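PDB 6OZB: Two-component sensor histidine kinase from Nostoc sp., which probably senses light as a cyanobacterial phytochrome of a two-component pathway, through a bilin chromophore in its GAF domain that is phycoerythrobilin here. Local coordinates for residues 100-105 and 183-188; 49-54 and 76-81; 23-28 and 40-45. The protein carries 1 engineered substitution. All coordinates share one frame; numbering follows the deposited sequence.

Interaction 1: residues 100-105 and 183-188. With PEB (phycoerythrobilin), chain F.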
loop_
_atom_site.group_PDB
_atom_site.type_symbol
_atom_site.label_atom_id
_atom_site.label_comp_id
_atom_site.label_asym_id
_atom_site.label_seq_id
_atom_site.Cartn_x
_atom_site.Cartn_y
_atom_site.Cartn_z
ATOM N N LYS C 100 17.197 -7.415 5.095
ATOM C CA LYS C 100 16.738 -7.878 6.384
ATOM C C LYS C 100 15.260 -7.529 6.578
ATOM O O LYS C 100 14.841 -7.072 7.639
ATOM C CB LYS C 100 17.603 -7.280 7.501
ATOM C CG LYS C 100 19.088 -7.530 7.282
ATOM C CD LYS C 100 19.856 -7.432 8.588
ATOM C CE LYS C 100 21.341 -7.805 8.420
ATOM N NZ LYS C 100 21.819 -7.662 7.018
ATOM N N VAL C 101 14.478 -7.746 5.532
ATOM C CA VAL C 101 13.083 -7.381 5.544
ATOM C C VAL C 101 12.267 -8.156 6.607
ATOM O O VAL C 101 12.506 -9.345 6.845
ATOM C CB VAL C 101 12.482 -7.602 4.129
ATOM C CG1 VAL C 101 12.183 -9.072 3.883
ATOM C CG2 VAL C 101 11.246 -6.791 3.955
ATOM N N ARG C 102 11.333 -7.451 7.243
ATOM C CA ARG C 102 10.296 -8.033 8.090
ATOM C C ARG C 102 9.029 -7.994 7.256
ATOM O O ARG C 102 8.785 -7.005 6.577
ATOM C CB ARG C 102 10.141 -7.266 9.396
ATOM C CG ARG C 102 11.410 -7.284 10.298
ATOM C CD ARG C 102 12.444 -6.258 9.889
ATOM N NE ARG C 102 11.914 -4.901 9.865
ATOM C CZ ARG C 102 11.831 -4.099 10.922
ATOM N NH1 ARG C 102 12.207 -4.511 12.133
ATOM N NH2 ARG C 102 11.324 -2.896 10.775
ATOM N N SER C 103 8.240 -9.065 7.287
ATOM C CA SER C 103 7.089 -9.191 6.393
ATOM C C SER C 103 5.817 -9.539 7.133
ATOM O O SER C 103 5.826 -10.433 7.963
ATOM C CB SER C 103 7.337 -10.274 5.357
ATOM O OG SER C 103 8.443 -9.999 4.524
ATOM N N ILE C 104 4.736 -8.825 6.804
ATOM C CA ILE C 104 3.400 -9.060 7.332
ATOM C C ILE C 104 2.473 -9.460 6.186
ATOM O O ILE C 104 2.225 -8.644 5.322
ATOM C CB ILE C 104 2.824 -7.790 7.990
ATOM C CG1 ILE C 104 3.710 -7.289 9.137
ATOM C CG2 ILE C 104 1.388 -8.013 8.430
ATOM C CD1 ILE C 104 3.519 -5.798 9.449
ATOM N N VAL C 105 1.945 -10.687 6.195
ATOM C CA VAL C 105 0.988 -11.116 5.177
ATOM C C VAL C 105 -0.403 -11.045 5.758
ATOM O O VAL C 105 -0.667 -11.592 6.817
ATOM C CB VAL C 105 1.277 -12.555 4.657
ATOM C CG1 VAL C 105 0.283 -12.950 3.602
ATOM C CG2 VAL C 105 2.684 -12.624 4.089
ATOM N N ALA C 183 9.247 -5.018 18.391
ATOM C CA ALA C 183 9.415 -6.062 19.400
ATOM C C ALA C 183 10.049 -7.316 18.825
ATOM O O ALA C 183 10.976 -7.866 19.411
ATOM C CB ALA C 183 8.083 -6.409 20.031
ATOM N N MET C 184 9.540 -7.779 17.691
ATOM C CA MET C 184 10.107 -8.945 17.028
ATOM C C MET C 184 11.567 -8.703 16.667
ATOM O O MET C 184 12.404 -9.605 16.765
ATOM C CB MET C 184 9.265 -9.305 15.795
ATOM C CG MET C 184 7.967 -9.918 16.206
ATOM S SD MET C 184 6.988 -10.353 14.793
ATOM C CE MET C 184 7.752 -11.889 14.294
ATOM N N GLN C 185 11.883 -7.476 16.285
ATOM C CA GLN C 185 13.246 -7.148 15.840
ATOM C C GLN C 185 14.219 -7.227 17.009
ATOM O O GLN C 185 15.335 -7.728 16.875
ATOM C CB GLN C 185 13.309 -5.769 15.203
ATOM C CG GLN C 185 14.714 -5.448 14.590
ATOM C CD GLN C 185 15.066 -6.389 13.463
ATOM O OE1 GLN C 185 14.310 -6.532 12.514
ATOM N NE2 GLN C 185 16.195 -7.071 13.582
ATOM N N MET C 186 13.801 -6.736 18.163
ATOM C CA MET C 186 14.649 -6.800 19.350
ATOM C C MET C 186 14.842 -8.258 19.778
ATOM O O MET C 186 15.914 -8.645 20.222
ATOM C CB MET C 186 14.071 -5.957 20.484
ATOM C CG MET C 186 13.944 -4.492 20.166
ATOM S SD MET C 186 13.682 -3.532 21.661
ATOM C CE MET C 186 12.825 -4.699 22.729
ATOM N N ILE C 187 13.792 -9.054 19.664
ATOM C CA ILE C 187 13.884 -10.467 19.999
ATOM C C ILE C 187 14.844 -11.216 19.073
ATOM O O ILE C 187 15.678 -12.003 19.543
ATOM C CB ILE C 187 12.498 -11.144 19.958
ATOM C CG1 ILE C 187 11.667 -10.604 21.132
ATOM C CG2 ILE C 187 12.617 -12.644 20.029
ATOM C CD1 ILE C 187 10.135 -10.757 20.942
ATOM N N VAL C 188 14.759 -10.995 17.761
ATOM C CA VAL C 188 15.726 -11.672 16.895
ATOM C C VAL C 188 17.135 -11.114 17.093
ATOM O O VAL C 188 18.093 -11.876 16.977
ATOM C CB VAL C 188 15.325 -11.639 15.382
ATOM C CG1 VAL C 188 13.954 -12.309 15.204
ATOM C CG2 VAL C 188 15.314 -10.259 14.786
HETATM C CHC PEB F . 7.834 -19.903 3.810
HETATM N NC PEB F . 7.520 -18.264 1.910
HETATM C C1C PEB F . 7.741 -16.953 1.620
HETATM C C2C PEB F . 8.288 -16.322 2.709
HETATM C C3C PEB F . 8.425 -17.258 3.711
HETATM C C4C PEB F . 7.939 -18.480 3.192
HETATM C CMC PEB F . 9.029 -16.901 5.056
HETATM C CAC PEB F . 8.660 -14.801 2.715
HETATM C CBC PEB F . 7.415 -13.938 2.839
HETATM C CGC PEB F . 6.984 -13.924 4.283
HETATM O O1C PEB F . 7.803 -13.511 5.152
HETATM O O2C PEB F . 5.823 -14.304 4.622
HETATM N ND PEB F . 6.809 -19.257 5.918
HETATM C C1D PEB F . 8.011 -19.906 5.248
HETATM C C2D PEB F . 7.958 -21.276 5.738
HETATM C C3D PEB F . 6.874 -21.480 6.563
HETATM C C4D PEB F . 6.128 -20.290 6.747
HETATM C CMD PEB F . 8.947 -22.377 5.267
HETATM C CAD PEB F . 6.475 -22.858 7.122
HETATM C CBD PEB F . 6.074 -22.948 8.428
HETATM O OD PEB F . 5.135 -20.109 7.435
HETATM N NA PEB F . 5.950 -21.070 -1.973
HETATM C C1A PEB F . 5.667 -22.462 -2.008
HETATM C C2A PEB F . 5.684 -22.940 -3.436
HETATM C C3A PEB F . 6.025 -21.741 -4.307
HETATM C C4A PEB F . 6.182 -20.573 -3.313
HETATM C CMA PEB F . 6.658 -24.140 -3.652
HETATM C CBA PEB F . 4.727 -22.430 -6.417
HETATM O OA PEB F . 5.469 -23.143 -1.015
HETATM C CHA PEB F . 6.398 -19.290 -3.722
HETATM C CAA PEB F . 5.024 -21.323 -5.388
HETATM N NB PEB F . 6.936 -18.171 -1.316
HETATM C C1B PEB F . 6.631 -18.135 -2.753
HETATM C C2B PEB F . 6.594 -16.774 -3.233
HETATM C C3B PEB F . 6.862 -15.930 -2.108
HETATM C C4B PEB F . 7.091 -16.773 -0.882
HETATM C CHB PEB F . 7.393 -16.206 0.331
HETATM C CMB PEB F . 6.325 -16.363 -4.645
HETATM C CAB PEB F . 6.916 -14.416 -2.123
HETATM C CBB PEB F . 5.583 -13.875 -1.653
HETATM C CGB PEB F . 5.672 -12.362 -1.863
HETATM O O1B PEB F . 6.515 -11.714 -1.173
HETATM O O2B PEB F . 4.949 -11.800 -2.721
HETATM O O HOH W 1 15.278 -7.985 10.330
#
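R102 and Q185 meet between the antiparallel sheet of the GAF domain and helix 178-201, which packs on one face of that sheet; the bilin lies on the other. The tight part of the contact is the arginine. Its chain is bent at chi2 (82°) and again at chi3; CD passes Q185 OE1 at 3.2 Å, and the two bends turn the guanidinium to bring R102 NH1 within 2.9 Å of the same oxygen. This hydrogen bond lies in the carbonyl plane, on a lone pair of OE1, but is bent at the hydrogen (143°), OE1 being tilted out of the guanidinium plane; the guanidinium and amide planes stand 38° apart. R102 NE binds S115 O on the neighbouring strand, so that two of its nitrogens, NE and NH1, donate to uncharged oxygens. A glutamine suits the helix side, since it offers an acceptor to the arginine while its NE2 donates to D189 OD1 one turn on, which fixes which way round the amide lies.

The looser side begins at partly exposed Q185, where a water donates to OE1 and, over 2.9 Å, to K100 O, in the first residue beyond helix 90-99, where phi turns positive. Along the strand, S103 and V105 turn from the helix and line the bilin pocket: small S103 brings CB to 3.3 Å from propionate oxygen O1C, and V105 CG2 lies 3.6 Å from O2C.

Interaction 2: residues 49-54 and 76-81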
loop_
_atom_site.group_PDB
_atom_site.type_symbol
_atom_site.label_atom_id
_atom_site.label_comp_id
_atom_site.label_asym_id
_atom_site.label_seq_id
_atom_site.Cartn_x
_atom_site.Cartn_y
_atom_site.Cartn_z
ATOM N N THR C 49 -0.365 -14.672 19.552
ATOM C CA THR C 49 -0.792 -15.357 18.346
ATOM C C THR C 49 -0.869 -16.865 18.557
ATOM O O THR C 49 -0.316 -17.394 19.535
ATOM C CB THR C 49 0.173 -15.051 17.232
ATOM O OG1 THR C 49 1.488 -15.289 17.726
ATOM C CG2 THR C 49 0.034 -13.603 16.799
ATOM N N ASP C 50 -1.509 -17.567 17.625
ATOM C CA ASP C 50 -1.797 -18.986 17.817
ATOM C C ASP C 50 -0.574 -19.882 17.735
ATOM O O ASP C 50 -0.570 -20.925 18.352
ATOM C CB ASP C 50 -2.803 -19.487 16.792
ATOM C CG ASP C 50 -4.199 -18.891 16.956
ATOM O OD1 ASP C 50 -4.643 -18.627 18.102
ATOM O OD2 ASP C 50 -4.864 -18.714 15.896
ATOM N N ARG C 51 0.430 -19.499 16.938
ATOM C CA ARG C 51 1.601 -20.359 16.705
ATOM C C ARG C 51 2.807 -19.491 16.398
ATOM O O ARG C 51 2.768 -18.687 15.469
ATOM C CB ARG C 51 1.325 -21.352 15.556
ATOM C CG ARG C 51 2.507 -22.273 15.155
ATOM C CD ARG C 51 2.079 -23.419 14.222
ATOM N NE ARG C 51 1.681 -22.937 12.897
ATOM C CZ ARG C 51 0.988 -23.638 12.008
ATOM N NH1 ARG C 51 0.583 -24.875 12.271
ATOM N NH2 ARG C 51 0.670 -23.081 10.846
ATOM N N VAL C 52 3.856 -19.629 17.217
ATOM C CA VAL C 52 5.135 -18.957 16.986
ATOM C C VAL C 52 6.178 -20.045 16.839
ATOM O O VAL C 52 6.172 -21.011 17.592
ATOM C CB VAL C 52 5.498 -18.000 18.118
ATOM C CG1 VAL C 52 6.908 -17.448 17.972
ATOM C CG2 VAL C 52 4.494 -16.859 18.140
ATOM N N MET C 53 7.040 -19.899 15.839
ATOM C CA MET C 53 8.070 -20.899 15.530
ATOM C C MET C 53 9.402 -20.237 15.277
ATOM O O MET C 53 9.453 -19.091 14.834
ATOM C CB MET C 53 7.674 -21.702 14.310
ATOM C CG MET C 53 6.343 -22.387 14.450
ATOM S SD MET C 53 5.846 -23.119 12.893
ATOM C CE MET C 53 5.593 -21.651 11.939
ATOM N N ILE C 54 10.481 -20.963 15.559
ATOM C CA ILE C 54 11.783 -20.567 15.061
ATOM C C ILE C 54 12.202 -21.619 14.037
ATOM O O ILE C 54 12.128 -22.835 14.280
ATOM C CB ILE C 54 12.791 -20.396 16.206
ATOM C CG1 ILE C 54 12.361 -19.172 17.019
ATOM C CG2 ILE C 54 14.217 -20.240 15.647
ATOM C CD1 ILE C 54 13.261 -18.778 18.104
ATOM N N PRO C 76 -2.084 -27.224 14.138
ATOM C CA PRO C 76 -1.225 -28.395 14.309
ATOM C C PRO C 76 0.222 -28.030 14.521
ATOM O O PRO C 76 0.688 -26.962 14.145
ATOM C CB PRO C 76 -1.381 -29.155 12.980
ATOM C CG PRO C 76 -2.587 -28.614 12.360
ATOM C CD PRO C 76 -2.732 -27.208 12.815
ATOM N N SER C 77 0.943 -28.975 15.094
ATOM C CA SER C 77 2.353 -28.782 15.381
ATOM C C SER C 77 3.211 -29.038 14.151
ATOM O O SER C 77 3.024 -30.044 13.437
ATOM C CB SER C 77 2.791 -29.702 16.506
ATOM O OG SER C 77 4.198 -29.622 16.651
ATOM N N LEU C 78 4.113 -28.104 13.877
ATOM C CA LEU C 78 5.035 -28.239 12.753
ATOM C C LEU C 78 6.449 -28.520 13.252
ATOM O O LEU C 78 7.368 -28.637 12.449
ATOM C CB LEU C 78 5.031 -26.969 11.890
ATOM C CG LEU C 78 3.679 -26.499 11.362
ATOM C CD1 LEU C 78 3.814 -25.265 10.475
ATOM C CD2 LEU C 78 2.990 -27.603 10.599
ATOM N N LEU C 79 6.610 -28.685 14.563
ATOM C CA LEU C 79 7.916 -28.911 15.146
ATOM C C LEU C 79 8.614 -30.111 14.504
ATOM O O LEU C 79 8.016 -31.192 14.329
ATOM C CB LEU C 79 7.777 -29.136 16.646
ATOM C CG LEU C 79 9.092 -29.287 17.391
ATOM C CD1 LEU C 79 9.925 -27.990 17.414
ATOM C CD2 LEU C 79 8.815 -29.806 18.791
ATOM N N GLY C 80 9.883 -29.936 14.148
ATOM C CA GLY C 80 10.651 -31.020 13.562
ATOM C C GLY C 80 10.468 -31.153 12.063
ATOM O O GLY C 80 11.200 -31.895 11.415
ATOM N N LEU C 81 9.475 -30.483 11.490
ATOM C CA LEU C 81 9.253 -30.647 10.053
ATOM C C LEU C 81 10.282 -29.856 9.251
ATOM O O LEU C 81 10.708 -28.765 9.655
ATOM C CB LEU C 81 7.853 -30.223 9.649
ATOM C CG LEU C 81 6.725 -31.058 10.250
ATOM C CD1 LEU C 81 5.416 -30.515 9.743
ATOM C CD2 LEU C 81 6.891 -32.529 9.929
#
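R51 lays its guanidinium flat beneath L78, joining strand 51-57 of the antiparallel GAF-domain sheet to the loop between strands 63-70 and 82-83. The two side chains cross at about a right angle, and L78 CD1 sits over the centre of the guanidinium, 3.6 Å from R51 CZ. A methyl group suits that face, because the faces of a guanidinium accept apolar cover while its hydrogens lie in the plane and point outward at the rim. One of those rim hydrogens is used at once: R51 NH1 donates to P76 O at 2.8 Å, with the oxygen only 2° out of the guanidinium plane, although the bond is bent at the hydrogen (143°). R51 NH2 is also hydrogen-bonded to H169 ND1, and this second bond should help to stop the group from turning. R51 sits in a classic beta bulge, where it and D50 both face H169; its chain runs out extended and then bends at chi3 (68°), which turns the guanidinium to L78 and P76. With an alanine in place of R51, P76 O would probably be left without its donor and L78 without the flat surface under its methyl.

Two residues further along the strand, M53 also points at the loop, and its flexible thioether meets L78 at a slant. L78 CD1 touches both R51 CZ and M53 SD, and thus lies between a charged and an apolar neighbour; both M53 and L78 touch the bilin. Beyond L78 the loop folds into a type II turn, L78 to L81, with G80 supplying the positive phi of its third position. E68 steadies the loop from the adjacent strand, accepting from L78 N and S77 OG. On the methionine side, M53 SD is 3.8 Å from L78 CD1.

Interaction 3: residues 23-28 and 40-45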
loop_
_atom_site.group_PDB
_atom_site.type_symbol
_atom_site.label_atom_id
_atom_site.label_comp_id
_atom_site.label_asym_id
_atom_site.label_seq_id
_atom_site.Cartn_x
_atom_site.Cartn_y
_atom_site.Cartn_z
ATOM N N THR C 23 18.506 -13.179 28.082
ATOM C CA THR C 23 19.818 -12.849 28.574
ATOM C C THR C 23 20.159 -13.703 29.804
ATOM O O THR C 23 21.279 -14.172 29.940
ATOM C CB THR C 23 19.907 -11.362 28.893
ATOM O OG1 THR C 23 19.685 -10.610 27.688
ATOM C CG2 THR C 23 21.240 -11.027 29.447
ATOM N N ALA C 24 19.180 -13.946 30.668
ATOM C CA ALA C 24 19.402 -14.751 31.862
ATOM C C ALA C 24 19.829 -16.158 31.468
ATOM O O ALA C 24 20.703 -16.743 32.111
ATOM C CB ALA C 24 18.162 -14.794 32.726
ATOM N N ARG C 25 19.218 -16.701 30.415
ATOM C CA ARG C 25 19.563 -18.034 29.949
ATOM C C ARG C 25 20.973 -18.110 29.378
ATOM O O ARG C 25 21.684 -19.107 29.559
ATOM C CB ARG C 25 18.571 -18.510 28.899
ATOM C CG ARG C 25 17.205 -18.786 29.490
ATOM C CD ARG C 25 16.237 -19.221 28.429
ATOM N NE ARG C 25 14.919 -18.956 28.962
ATOM C CZ ARG C 25 14.061 -18.077 28.453
ATOM N NH1 ARG C 25 14.310 -17.381 27.325
ATOM N NH2 ARG C 25 12.928 -17.906 29.076
ATOM N N ILE C 26 21.355 -17.073 28.647
ATOM C CA ILE C 26 22.729 -16.982 28.141
ATOM C C ILE C 26 23.714 -16.978 29.311
ATOM O O ILE C 26 24.653 -17.763 29.353
ATOM C CB ILE C 26 22.946 -15.700 27.303
ATOM C CG1 ILE C 26 22.104 -15.704 26.042
ATOM C CG2 ILE C 26 24.447 -15.550 26.916
ATOM C CD1 ILE C 26 22.090 -14.336 25.342
ATOM N N ARG C 27 23.443 -16.142 30.303
ATOM C CA ARG C 27 24.324 -15.985 31.458
ATOM C C ARG C 27 24.447 -17.247 32.292
ATOM O O ARG C 27 25.481 -17.484 32.923
ATOM C CB ARG C 27 23.824 -14.833 32.290
ATOM C CG ARG C 27 23.943 -13.476 31.563
ATOM C CD ARG C 27 23.545 -12.420 32.505
ATOM N NE ARG C 27 23.315 -11.129 31.881
ATOM C CZ ARG C 27 22.805 -10.099 32.540
ATOM N NH1 ARG C 27 22.507 -10.210 33.831
ATOM N NH2 ARG C 27 22.622 -8.953 31.913
ATOM N N GLN C 28 23.400 -18.064 32.297
ATOM C CA GLN C 28 23.424 -19.347 32.998
ATOM C C GLN C 28 24.098 -20.478 32.181
ATOM O O GLN C 28 24.125 -21.627 32.623
ATOM C CB GLN C 28 21.997 -19.755 33.374
ATOM C CG GLN C 28 21.375 -18.818 34.411
ATOM C CD GLN C 28 19.903 -19.098 34.661
ATOM O OE1 GLN C 28 19.243 -19.795 33.886
ATOM N NE2 GLN C 28 19.369 -18.520 35.731
ATOM N N THR C 40 10.644 -19.398 22.649
ATOM C CA THR C 40 9.482 -19.290 21.778
ATOM C C THR C 40 8.194 -19.205 22.590
ATOM O O THR C 40 7.260 -18.490 22.203
ATOM C CB THR C 40 9.394 -20.459 20.786
ATOM O OG1 THR C 40 8.996 -21.651 21.473
ATOM C CG2 THR C 40 10.738 -20.642 20.101
ATOM N N ALA C 41 8.114 -19.871 23.743
ATOM C CA ALA C 41 6.880 -19.798 24.547
ATOM C C ALA C 41 6.630 -18.400 25.108
ATOM O O ALA C 41 5.497 -17.934 25.194
ATOM C CB ALA C 41 6.907 -20.811 25.692
ATOM N N GLU C 42 7.702 -17.744 25.524
ATOM C CA GLU C 42 7.589 -16.394 26.061
ATOM C C GLU C 42 7.255 -15.434 24.920
ATOM O O GLU C 42 6.472 -14.516 25.074
ATOM C CB GLU C 42 8.894 -16.069 26.802
ATOM C CG GLU C 42 8.961 -16.968 28.040
ATOM C CD GLU C 42 10.256 -16.894 28.809
ATOM O OE1 GLU C 42 11.183 -16.191 28.357
ATOM O OE2 GLU C 42 10.339 -17.518 29.901
ATOM N N VAL C 43 7.792 -15.683 23.745
ATOM C CA VAL C 43 7.450 -14.820 22.611
ATOM C C VAL C 43 5.978 -14.957 22.224
ATOM O O VAL C 43 5.297 -13.963 21.933
ATOM C CB VAL C 43 8.363 -15.087 21.402
ATOM C CG1 VAL C 43 7.906 -14.291 20.179
ATOM C CG2 VAL C 43 9.777 -14.681 21.764
ATOM N N ARG C 44 5.455 -16.174 22.254
ATOM C CA ARG C 44 4.064 -16.377 21.856
ATOM C C ARG C 44 3.160 -15.650 22.821
ATOM O O ARG C 44 2.190 -15.018 22.423
ATOM C CB ARG C 44 3.703 -17.865 21.815
ATOM C CG ARG C 44 2.423 -18.156 21.026
ATOM C CD ARG C 44 1.542 -19.203 21.701
ATOM N NE ARG C 44 1.124 -18.752 23.020
ATOM C CZ ARG C 44 0.131 -17.902 23.273
ATOM N NH1 ARG C 44 -0.595 -17.350 22.300
ATOM N NH2 ARG C 44 -0.133 -17.596 24.537
ATOM N N ALA C 45 3.497 -15.733 24.104
ATOM C CA ALA C 45 2.701 -15.079 25.115
ATOM C C ALA C 45 2.704 -13.573 24.891
ATOM O O ALA C 45 1.690 -12.908 25.068
ATOM C CB ALA C 45 3.222 -15.420 26.489
#
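Charge joins R25 and E42, whose side chains reach for one another from opposite directions and from two helices. The CA atoms of R25 and E42 are 12.7 Å apart, a span that suits long residues. R25 runs extended from CG to NE (chi2 179°), and E42 is likewise stretched beyond CG, so that the carboxylate arrives at the edge of the guanidinium. The planes are turned 45° against each other. R25 NH2 and E42 OE1 form a salt bridge, modelled at 2.6 Å, but NH2 is placed too close to the carboxylate, so its exact geometry is doubtful.

Apolar packing comes from the same helices. Helices 32-47 and 178-201 pack on the sheet, as in GAF domains, and helix 12-27 packs against both of them. The R25 side chain touches I35, A38 and T39 of helix 32-47, probably through its methylenes, on the way to the charged end. I26 touches A194, and V43 touches I187, of helix 178-201, where I26, V43 and I187 are branched and A194 is small.

Hydrogen bonding beyond the pair includes R44 NH1, which probably donates to T49 O.

The three contacts, whose centres lie about 17 Å apart, run from partly buried to surface. Interactions 1 and 2 reach the same sheet and are partly buried, each holding two residues of the bilin pocket. Both use a buried strand arginine as donor to a neutral oxygen, but in interaction 1 the partner is a helix amide with a water beside it, whereas interaction 2 adds a leucine methyl over the guanidinium. Interaction 3 lies at the surface and pairs opposite charges between helices. Its helix 32-47 is nevertheless tied to the sheet of the other two, since V52 and I54 of strand 51-57 pack on it.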